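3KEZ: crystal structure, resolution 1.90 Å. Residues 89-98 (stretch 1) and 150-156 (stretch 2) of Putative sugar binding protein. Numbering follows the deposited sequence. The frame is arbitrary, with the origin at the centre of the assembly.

Stretch 1, residues 89-98: IQNCNLILMN
Stretch 2 (150-156) IVKELST

Residues 89-96 continue a helix that begins earlier in the chain, with phi/psi near -60/-45 and successive backbone bonds such as Asn93 N to Ile89 O (2.9 Å) and Leu94 N to Gln90 O (2.9 Å). Residues 150-156 form an irregular but largely extended segment, interrupted at Lys152 (phi/psi -119/-6). The segment crosses the helix steeply instead of running alongside it, so the register does not advance in step: CA atoms lie nearest each other at Ile89-Val151 (7.6 Å), Gln90-Leu154 (6.0 Å) and Asn93-Glu153 (5.7 Å). Together they bury 446 Å².

Ile89 (chi1 m, chi2 t) directs its CA-to-CB bond toward stretch 2, and its CG2 packs against the backbone, 3.3 Å from Val151 O. One residue on, Gln90 leaves the helix sideways, but its m, m rotamer with chi3 at -73° brings the amide to the extended chain. There the group serves as both acceptor and donor: Gln90 OE1 receives a nearly linear hydrogen bond from Ser155 N (2.7 Å, 176°), while Gln90 NE2 donates to Glu153 O (3.0 Å, 135°). The side-chain amide thus matches backbone groups flanking Leu154, whose CA sits 3.3 Å from Gln90 OE1. A water that donates to Ser155 O at 2.6 Å also makes a weak bond to Gln90 OE1 at 3.5 Å.

Asn91 and Cys92, both m at chi1, make no contact with stretch 2. Asn93 (chi1 m, chi2 -12°) points toward it and uses a single nitrogen to tie two carbonyls: Asn93 ND2 donates to Val151 O (2.9 Å, 163°) and to Glu153 O (3.1 Å, 146°). Glu153 O therefore accepts from both helix amides, and the backbone turns at Lys152 between the two carbonyls that Asn93 binds. Asn93 OD1 is satisfied elsewhere in the structure.

Leu94 (t, p) begins the apolar part of the contact. Its CD1 lies 4.0 Å from CD1 of Leu154, whose m, t side chain starts sideways but ends nearer the helix; Leu154 CD2 approaches Leu94 N to 3.6 Å and Asn93 CB to 4.0 Å. Ile95 (m, t) and Leu96 (m, t) do not reach the segment.

Selenomethionine Met97 (m, t, p) points toward stretch 2, its SE lying 3.9 Å from Leu154 CG and 3.8 Å from Glu153 CA. Glu153 itself projects away (chi1 m, chi2 t), leaving its CA and CB beside the selenium. Asn98 (chi1 m) makes no contact across the stretches; its ND2 instead donates back to Leu94 O at 2.9 Å.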

# COMPACT_ATOMS: atom_id res chain seq x y z
N ILE A 89 8.24 9.74 -9.66
CA ILE A 89 9.50 9.16 -10.20
C ILE A 89 10.39 10.23 -10.88
O ILE A 89 11.60 10.26 -10.66
CB ILE A 89 9.21 7.98 -11.23
CG1 ILE A 89 8.57 6.79 -10.48
CG2 ILE A 89 10.50 7.66 -12.01
CD1 ILE A 89 7.98 5.63 -11.40
N GLN A 90 9.81 11.11 -11.69
CA GLN A 90 10.64 12.17 -12.32
C GLN A 90 11.38 13.02 -11.29
O GLN A 90 12.53 13.34 -11.47
CB GLN A 90 9.80 13.11 -13.20
CG GLN A 90 9.46 12.61 -14.55
CD GLN A 90 10.66 12.49 -15.46
OE1 GLN A 90 11.20 13.49 -15.94
NE2 GLN A 90 11.06 11.26 -15.72
N ASN A 91 10.70 13.40 -10.19
CA ASN A 91 11.37 14.21 -9.15
C ASN A 91 12.38 13.43 -8.31
O ASN A 91 13.39 14.01 -7.81
CB ASN A 91 10.31 14.92 -8.30
CG ASN A 91 9.66 16.08 -9.07
OD1 ASN A 91 10.29 17.11 -9.27
ND2 ASN A 91 8.44 15.88 -9.56
N CYS A 92 12.13 12.13 -8.13
CA CYS A 92 13.13 11.26 -7.53
C CYS A 92 14.37 11.22 -8.40
O CYS A 92 15.46 11.33 -7.89
CB CYS A 92 12.61 9.84 -7.34
SG CYS A 92 11.28 9.67 -6.08
N ASN A 93 14.20 11.04 -9.71
CA ASN A 93 15.29 11.09 -10.69
C ASN A 93 16.06 12.38 -10.66
O ASN A 93 17.29 12.37 -10.68
CB ASN A 93 14.76 10.85 -12.11
CG ASN A 93 14.18 9.45 -12.28
OD1 ASN A 93 14.39 8.59 -11.41
ND2 ASN A 93 13.47 9.21 -13.39
N LEU A 94 15.33 13.50 -10.58
CA LEU A 94 15.97 14.81 -10.42
C LEU A 94 16.92 14.79 -9.23
O LEU A 94 18.08 15.22 -9.35
CB LEU A 94 14.93 15.92 -10.25
CG LEU A 94 15.48 17.34 -10.07
CD1 LEU A 94 16.30 17.80 -11.30
CD2 LEU A 94 14.35 18.32 -9.78
N ILE A 95 16.45 14.29 -8.10
CA ILE A 95 17.28 14.21 -6.91
C ILE A 95 18.48 13.30 -7.18
O ILE A 95 19.63 13.65 -6.89
CB ILE A 95 16.52 13.68 -5.67
CG1 ILE A 95 15.63 14.77 -5.11
CG2 ILE A 95 17.51 13.18 -4.56
CD1 ILE A 95 14.52 14.25 -4.12
N LEU A 96 18.19 12.12 -7.71
CA LEU A 96 19.21 11.05 -7.76
C LEU A 96 20.32 11.39 -8.75
O LEU A 96 21.47 11.03 -8.51
CB LEU A 96 18.56 9.68 -8.02
CG LEU A 96 17.75 9.22 -6.80
CD1 LEU A 96 16.92 7.99 -7.11
CD2 LEU A 96 18.73 9.03 -5.56
N MSE A 97 19.99 12.13 -9.81
CA MSE A 97 20.99 12.52 -10.79
C MSE A 97 21.88 13.66 -10.28
O MSE A 97 22.91 13.98 -10.90
CB MSE A 97 20.31 12.95 -12.10
CG MSE A 97 19.58 11.85 -12.85
SE MSE A 97 18.57 12.64 -14.32
CE MSE A 97 20.00 12.89 -15.54
N ASN A 98 21.52 14.26 -9.16
CA ASN A 98 22.22 15.46 -8.70
C ASN A 98 22.83 15.35 -7.33
O ASN A 98 23.89 15.92 -7.08
CB ASN A 98 21.26 16.66 -8.77
CG ASN A 98 21.11 17.17 -10.17
OD1 ASN A 98 21.94 17.93 -10.66
ND2 ASN A 98 20.06 16.72 -10.85
N ILE A 150 10.47 1.85 -17.43
CA ILE A 150 11.44 2.22 -16.40
C ILE A 150 12.04 3.54 -16.90
O ILE A 150 12.70 3.57 -17.93
CB ILE A 150 12.52 1.14 -16.28
CG1 ILE A 150 11.89 -0.18 -15.76
CG2 ILE A 150 13.69 1.61 -15.38
CD1 ILE A 150 12.75 -1.45 -16.03
N VAL A 151 11.80 4.59 -16.14
CA VAL A 151 12.27 5.93 -16.45
C VAL A 151 13.19 6.34 -15.33
O VAL A 151 12.76 6.50 -14.19
CB VAL A 151 11.08 6.89 -16.52
CG1 VAL A 151 11.56 8.33 -16.77
CG2 VAL A 151 10.09 6.43 -17.61
N LYS A 152 14.47 6.52 -15.64
CA LYS A 152 15.47 6.82 -14.63
C LYS A 152 16.15 8.17 -14.85
O LYS A 152 16.97 8.60 -14.03
CB LYS A 152 16.50 5.68 -14.57
CG LYS A 152 15.95 4.46 -13.81
CD LYS A 152 16.79 3.25 -13.91
CE LYS A 152 17.93 3.27 -12.91
NZ LYS A 152 18.64 1.98 -13.03
N GLU A 153 15.84 8.82 -15.97
CA GLU A 153 16.32 10.18 -16.21
C GLU A 153 15.13 11.14 -16.38
O GLU A 153 14.00 10.81 -16.03
CB GLU A 153 17.28 10.17 -17.39
CG GLU A 153 18.43 9.17 -17.18
CD GLU A 153 19.43 9.15 -18.33
OE1 GLU A 153 19.03 8.79 -19.47
OE2 GLU A 153 20.61 9.46 -18.09
N LEU A 154 15.38 12.36 -16.85
CA LEU A 154 14.35 13.36 -16.92
C LEU A 154 13.70 13.34 -18.30
O LEU A 154 14.37 13.31 -19.35
CB LEU A 154 14.91 14.76 -16.59
CG LEU A 154 15.61 14.93 -15.24
CD1 LEU A 154 16.03 16.41 -15.06
CD2 LEU A 154 14.74 14.36 -14.02
N SER A 155 12.39 13.37 -18.31
CA SER A 155 11.60 13.37 -19.53
C SER A 155 11.70 14.69 -20.32
O SER A 155 11.88 15.76 -19.74
CB SER A 155 10.15 13.12 -19.15
OG SER A 155 10.02 11.79 -18.67
N THR A 156 11.61 14.59 -21.63
CA THR A 156 11.48 15.75 -22.53
C THR A 156 10.30 15.47 -23.42
O THR A 156 9.74 14.37 -23.37
CB THR A 156 12.68 15.89 -23.47
OG1 THR A 156 12.65 14.80 -24.42
CG2 THR A 156 14.01 15.93 -22.68
O HOH W 1 11.54 16.68 -17.33